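Local coordinates for uncharacterised protein (Vibrio cholerae, PDB 5KKO) that is of unknown function but folds into a small, mostly helical chain that packs against a second copy in the crystal about a two-fold axis, at the interface of chains A and B. Numbering follows the deposited sequence. Chains: chain A/B, Uncharacterised protein.

The interface of chains A and B. Residues chain A 11, 14-15, 18; chain B 7, 39, 42-43.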
# COMPACT_ATOMS: atom_id res chain seq x y z
N GLU A 11 -1.84 3.99 -7.09
CA GLU A 11 -2.14 3.86 -8.52
C GLU A 11 -2.63 2.47 -8.90
O GLU A 11 -3.53 2.33 -9.73
CB GLU A 11 -0.90 4.22 -9.37
CG GLU A 11 -1.12 3.97 -10.86
CD GLU A 11 -0.35 4.89 -11.79
OE1 GLU A 11 -0.98 5.36 -12.80
OE2 GLU A 11 0.85 5.16 -11.53
N LEU A 14 -6.32 2.04 -7.92
CA LEU A 14 -7.18 2.85 -8.77
C LEU A 14 -7.32 2.19 -10.14
O LEU A 14 -8.46 2.07 -10.64
CB LEU A 14 -6.63 4.28 -8.85
CG LEU A 14 -7.26 5.23 -9.86
CD1 LEU A 14 -8.57 5.40 -9.30
CD2 LEU A 14 -6.48 6.55 -9.77
N ASN A 15 -6.20 1.77 -10.75
CA ASN A 15 -6.27 1.04 -12.01
C ASN A 15 -7.12 -0.23 -11.90
O ASN A 15 -7.87 -0.57 -12.84
CB ASN A 15 -4.85 0.66 -12.47
CG ASN A 15 -4.13 1.78 -13.09
OD1 ASN A 15 -4.73 2.77 -13.53
ND2 ASN A 15 -2.80 1.63 -13.17
N LEU A 18 -10.78 0.66 -11.90
CA LEU A 18 -11.23 0.96 -13.28
C LEU A 18 -11.56 -0.32 -14.07
O LEU A 18 -12.59 -0.41 -14.76
CB LEU A 18 -10.15 1.77 -14.00
CG LEU A 18 -10.10 3.24 -13.57
CD1 LEU A 18 -8.90 3.89 -14.15
CD2 LEU A 18 -11.30 4.01 -14.14
N PHE B 7 -2.81 9.02 -5.75
CA PHE B 7 -3.81 10.01 -6.18
C PHE B 7 -4.60 10.47 -4.97
O PHE B 7 -4.76 9.71 -4.01
CB PHE B 7 -4.76 9.41 -7.23
CG PHE B 7 -4.05 9.00 -8.50
CD1 PHE B 7 -4.07 9.85 -9.58
CD2 PHE B 7 -3.34 7.83 -8.59
CE1 PHE B 7 -3.37 9.54 -10.74
CE2 PHE B 7 -2.65 7.48 -9.75
CZ PHE B 7 -2.70 8.35 -10.85
N LEU B 39 -13.65 7.80 -11.41
CA LEU B 39 -12.31 7.26 -11.26
C LEU B 39 -11.37 7.72 -12.37
O LEU B 39 -10.22 8.10 -12.10
CB LEU B 39 -12.36 5.74 -11.22
CG LEU B 39 -13.11 5.10 -10.07
CD1 LEU B 39 -13.32 3.59 -10.38
CD2 LEU B 39 -12.40 5.35 -8.74
N ILE B 42 -10.30 11.25 -11.58
CA ILE B 42 -9.24 11.28 -10.58
C ILE B 42 -7.90 10.98 -11.23
O ILE B 42 -6.89 11.67 -11.01
CB ILE B 42 -9.58 10.25 -9.47
CG1 ILE B 42 -10.77 10.73 -8.62
CG2 ILE B 42 -8.37 10.01 -8.57
CD1 ILE B 42 -11.59 9.53 -7.97
N LYS B 43 -7.89 9.96 -12.09
CA LYS B 43 -6.64 9.45 -12.67
C LYS B 43 -6.04 10.41 -13.70
O LYS B 43 -4.82 10.56 -13.77
CB LYS B 43 -6.91 8.08 -13.33
CG LYS B 43 -5.65 7.52 -13.93
CD LYS B 43 -5.89 6.35 -14.83
CE LYS B 43 -4.55 5.75 -15.21
NZ LYS B 43 -4.72 4.41 -15.82
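A:Leu14 reaches from helix 11-20 of chain A into chain B, where it meets B:Phe7 of strand 5-10 and B:Leu39 of helix 28-43. This patch is part of a two-fold symmetric, mainly helical interface between copies of the same protein, and each contact recurs with the chains exchanged. The structure alone does not show whether the pair forms in the cell.

Apolar packing makes up most of the patch. The A:Leu14 CD2 methyl lies over one face of the B:Phe7 ring, 3.8 Å from its centroid and shifted toward the rim, in a CH-pi contact. CG of A:Leu14 is anti to the backbone N (chi1 171°), and the two methyls divide the work. CD2 takes the ring and also touches CB of B:Lys43 and CG2 of B:Ile42. CD1 meets CD2 of B:Leu39 at 3.9 Å. One turn along the helix, the side chains of A:Leu18 and B:Leu39 pass each other pointing opposite ways, with A:Leu18 CD2 3.6 Å from B:Leu39 CB. At the edge of the B:Phe7 ring, in its plane, sits CB of A:Glu11, 3.7 Å from CE2. A:Glu11 is poorly ordered, so this edge contact is less certain.

A hydrogen bond runs from the B:Lys43 side-chain amine NZ to the A:Asn15 amide oxygen OD1, 2.8 Å long. The donor is tilted 28° from the carbonyl plane. The C=O...N angle is 139°. B:Lys43 is extended throughout, which carries NZ across to chain A. On the way its CD packs against A:Leu18 CD1 at 3.9 Å. As modelled, the poorly ordered A:Glu11 OE1 lies 4.9 Å from B:Lys43 NZ, too far for a salt bridge; any attraction would be weak and uncertain.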